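PDB 7BYY: acetyltransferase from Escherichia coli, which acts as a GNAT-family toxin that acetylates aminoacyl-tRNAs, probably glycyl-tRNA(Gly), with acetyl-CoA as the likely acetyl donor. Local coordinates for residues I95-L100 with I135-D141. The protein carries 1 engineered substitution. Numbering follows the deposited sequence.
Sequences IGVVRL and IKGVYLD
Val98 is gripped through both its backbone polar atoms by the neighbouring parallel strand: its N donates to Gly137 O (3.1 Å), and its O accepts from Tyr139 N. The ladder starts one step earlier, where the bond from Lys136 N to Gly96 O (2.8 Å) ties in the turn before strand 137-142, and it continues with Leu100 N to Tyr139 O. The buried part of the contact is closely filled. Val98 and Leu100 share one face with Val138 and Leu140; Val138 CG1, anti to its backbone N (chi1 170°), reaches Leu100 CB at 4.1 Å, while the two leucines run side by side and meet through their CD2 methyls at 4.0 Å. Helix 114-132 covers Val98 and Leu100 with Phe122. On the other face Val97 CG2 rests against Tyr139 CB (3.9 Å). At the start of the contact, the Ile95 and Lys136 side chains cross at about a right angle, Ile95 CG2 touching Lys136 CG at 3.6 Å; Lys136 NZ hydrogen-bonds Asn51 O and forms a salt bridge with Asp53, both of the second subunit.

Toward Asp141 the contact loosens and becomes partly open to solvent. Arg99 CG lies at the edge of the Tyr139 ring, near its plane, 4.1 Å from CD1, and the guanidinium is turned 36° from that ring. This guanidinium is hydrogen-bonded through NH2 to Thr74 and makes a cation-pi contact with Tyr76. Leu100 O stands 4.4 Å from Asp141 N, too far to add another rung to the ladder. These two strands and helix 114-132 form a beta-alpha-beta crossover, and parallel central strands that part after a short paired region are a hallmark of the GNAT fold, in whose relatives acetyl-CoA enters the resulting V-shaped opening.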
ATOM      1  N   ILE A  95      -5.518  10.448   1.691  1.00 51.95           N
ATOM      2  CA  ILE A  95      -4.062  10.373   1.616  1.00 51.06           C
ATOM      3  C   ILE A  95      -3.655   8.948   1.966  1.00 46.96           C
ATOM      4  O   ILE A  95      -3.843   8.500   3.103  1.00 47.36           O
ATOM      5  CB  ILE A  95      -3.396  11.389   2.554  1.00 55.35           C
ATOM      6  CG1 ILE A  95      -3.606  12.812   2.036  1.00 61.37           C
ATOM      7  CG2 ILE A  95      -1.914  11.095   2.704  1.00 54.06           C
ATOM      8  CD1 ILE A  95      -3.051  13.040   0.646  1.00 63.57           C
ATOM      9  N   GLY A  96      -3.093   8.230   0.990  1.00 41.07           N
ATOM     10  CA  GLY A  96      -2.613   6.881   1.222  1.00 36.73           C
ATOM     11  C   GLY A  96      -1.192   6.899   1.747  1.00 35.77           C
ATOM     12  O   GLY A  96      -0.317   7.555   1.174  1.00 37.82           O
ATOM     13  N   VAL A  97      -0.968   6.189   2.855  1.00 32.75           N
ATOM     14  CA  VAL A  97       0.337   6.124   3.504  1.00 33.22           C
ATOM     15  C   VAL A  97       0.580   4.700   3.989  1.00 30.34           C
ATOM     16  O   VAL A  97      -0.318   3.858   4.001  1.00 30.60           O
ATOM     17  CB  VAL A  97       0.465   7.102   4.696  1.00 33.32           C
ATOM     18  CG1 VAL A  97       0.288   8.550   4.248  1.00 31.90           C
ATOM     19  CG2 VAL A  97      -0.522   6.730   5.795  1.00 32.17           C
ATOM     20  N   VAL A  98       1.815   4.445   4.405  1.00 28.28           N
ATOM     21  CA  VAL A  98       2.169   3.216   5.102  1.00 30.90           C
ATOM     22  C   VAL A  98       2.233   3.533   6.588  1.00 35.76           C
ATOM     23  O   VAL A  98       2.968   4.435   7.005  1.00 37.34           O
ATOM     24  CB  VAL A  98       3.502   2.643   4.598  1.00 27.65           C
ATOM     25  CG1 VAL A  98       3.997   1.556   5.543  1.00 25.60           C
ATOM     26  CG2 VAL A  98       3.342   2.100   3.184  1.00 29.39           C
ATOM     27  N   ARG A  99       1.461   2.809   7.392  1.00 36.69           N
ATOM     28  CA  ARG A  99       1.448   3.041   8.829  1.00 39.35           C
ATOM     29  C   ARG A  99       2.453   2.131   9.520  1.00 39.95           C
ATOM     30  O   ARG A  99       2.457   0.916   9.299  1.00 39.90           O
ATOM     31  CB  ARG A  99       0.056   2.817   9.422  1.00 42.27           C
ATOM     32  CG  ARG A  99       0.041   2.963  10.937  1.00 46.95           C
ATOM     33  CD  ARG A  99      -1.343   2.792  11.521  1.00 53.73           C
ATOM     34  NE  ARG A  99      -2.029   1.641  10.952  1.00 60.47           N
ATOM     35  CZ  ARG A  99      -3.016   0.989  11.554  1.00 65.48           C
ATOM     36  NH1 ARG A  99      -3.428   1.377  12.757  1.00 64.70           N
ATOM     37  NH2 ARG A  99      -3.588  -0.051  10.954  1.00 67.57           N
ATOM     38  N   LEU A 100       3.305   2.727  10.352  1.00 36.89           N
ATOM     39  CA  LEU A 100       4.187   1.980  11.240  1.00 36.12           C
ATOM     40  C   LEU A 100       3.441   1.758  12.548  1.00 39.68           C
ATOM     41  O   LEU A 100       3.175   2.710  13.290  1.00 43.49           O
ATOM     42  CB  LEU A 100       5.494   2.736  11.465  1.00 36.04           C
ATOM     43  CG  LEU A 100       6.623   1.953  12.135  1.00 37.95           C
ATOM     44  CD1 LEU A 100       7.009   0.772  11.272  1.00 38.50           C
ATOM     45  CD2 LEU A 100       7.827   2.842  12.387  1.00 38.98           C
ATOM     46  N   ILE A 135       2.598   6.233  -2.231  1.00 40.65           N
ATOM     47  CA  ILE A 135       2.123   6.651  -0.922  1.00 42.10           C
ATOM     48  C   ILE A 135       2.719   8.017  -0.615  1.00 42.79           C
ATOM     49  O   ILE A 135       3.735   8.420  -1.184  1.00 43.95           O
ATOM     50  CB  ILE A 135       2.463   5.623   0.182  1.00 42.62           C
ATOM     51  CG1 ILE A 135       3.967   5.329   0.242  1.00 43.25           C
ATOM     52  CG2 ILE A 135       1.702   4.331  -0.051  1.00 42.34           C
ATOM     53  CD1 ILE A 135       4.772   6.304   1.075  1.00 47.89           C
ATOM     54  N   LYS A 136       2.056   8.746   0.281  1.00 43.67           N
ATOM     55  CA  LYS A 136       2.504  10.088   0.628  1.00 46.81           C
ATOM     56  C   LYS A 136       3.565  10.100   1.718  1.00 50.19           C
ATOM     57  O   LYS A 136       4.338  11.060   1.801  1.00 49.92           O
ATOM     58  CB  LYS A 136       1.313  10.946   1.062  1.00 44.34           C
ATOM     59  CG  LYS A 136       0.380  11.311  -0.079  1.00 41.51           C
ATOM     60  CD  LYS A 136       1.124  12.071  -1.160  1.00 40.53           C
ATOM     61  CE  LYS A 136       0.214  12.421  -2.319  1.00 41.00           C
ATOM     62  NZ  LYS A 136       0.859  13.422  -3.212  1.00 45.49           N
ATOM     63  N   GLY A 137       3.628   9.061   2.542  1.00 54.25           N
ATOM     64  CA  GLY A 137       4.621   9.014   3.598  1.00 54.41           C
ATOM     65  C   GLY A 137       4.330   7.878   4.557  1.00 52.00           C
ATOM     66  O   GLY A 137       3.681   6.895   4.198  1.00 50.91           O
ATOM     67  N   VAL A 138       4.822   8.033   5.783  1.00 44.37           N
ATOM     68  CA  VAL A 138       4.652   7.040   6.835  1.00 40.09           C
ATOM     69  C   VAL A 138       3.983   7.705   8.031  1.00 39.84           C
ATOM     70  O   VAL A 138       4.422   8.767   8.489  1.00 37.51           O
ATOM     71  CB  VAL A 138       5.993   6.402   7.241  1.00 38.05           C
ATOM     72  CG1 VAL A 138       5.819   5.552   8.492  1.00 37.30           C
ATOM     73  CG2 VAL A 138       6.545   5.563   6.102  1.00 36.20           C
ATOM     74  N   TYR A 139       2.923   7.078   8.527  1.00 38.12           N
ATOM     75  CA  TYR A 139       2.189   7.542   9.692  1.00 35.90           C
ATOM     76  C   TYR A 139       2.412   6.575  10.847  1.00 35.70           C
ATOM     77  O   TYR A 139       2.587   5.371  10.644  1.00 32.88           O
ATOM     78  CB  TYR A 139       0.694   7.664   9.371  1.00 32.73           C
ATOM     79  CG  TYR A 139      -0.188   7.953  10.564  1.00 34.99           C
ATOM     80  CD1 TYR A 139      -0.780   6.920  11.283  1.00 35.63           C
ATOM     81  CD2 TYR A 139      -0.442   9.257  10.964  1.00 36.97           C
ATOM     82  CE1 TYR A 139      -1.588   7.176  12.370  1.00 35.71           C
ATOM     83  CE2 TYR A 139      -1.253   9.523  12.050  1.00 40.49           C
ATOM     84  CZ  TYR A 139      -1.824   8.479  12.750  1.00 39.08           C
ATOM     85  OH  TYR A 139      -2.632   8.739  13.832  1.00 40.96           O
ATOM     86  N   LEU A 140       2.415   7.107  12.067  1.00 37.54           N
ATOM     87  CA  LEU A 140       2.563   6.266  13.246  1.00 37.49           C
ATOM     88  C   LEU A 140       1.935   6.960  14.445  1.00 38.87           C
ATOM     89  O   LEU A 140       1.658   8.161  14.426  1.00 42.49           O
ATOM     90  CB  LEU A 140       4.036   5.927  13.521  1.00 37.73           C
ATOM     91  CG  LEU A 140       5.066   7.042  13.718  1.00 35.91           C
ATOM     92  CD1 LEU A 140       5.092   7.537  15.155  1.00 34.93           C
ATOM     93  CD2 LEU A 140       6.436   6.527  13.319  1.00 34.31           C
ATOM     94  N   ASP A 141       1.723   6.177  15.496  1.00 39.10           N
ATOM     95  CA  ASP A 141       1.184   6.658  16.766  1.00 44.65           C
ATOM     96  C   ASP A 141       2.230   6.345  17.833  1.00 46.06           C
ATOM     97  O   ASP A 141       2.319   5.211  18.314  1.00 44.40           O
ATOM     98  CB  ASP A 141      -0.161   6.003  17.067  1.00 49.00           C
ATOM     99  CG  ASP A 141      -1.324   6.727  16.410  1.00 55.02           C
ATOM    100  OD1 ASP A 141      -1.580   7.898  16.768  1.00 59.28           O
ATOM    101  OD2 ASP A 141      -1.983   6.123  15.537  1.00 55.32           O
TER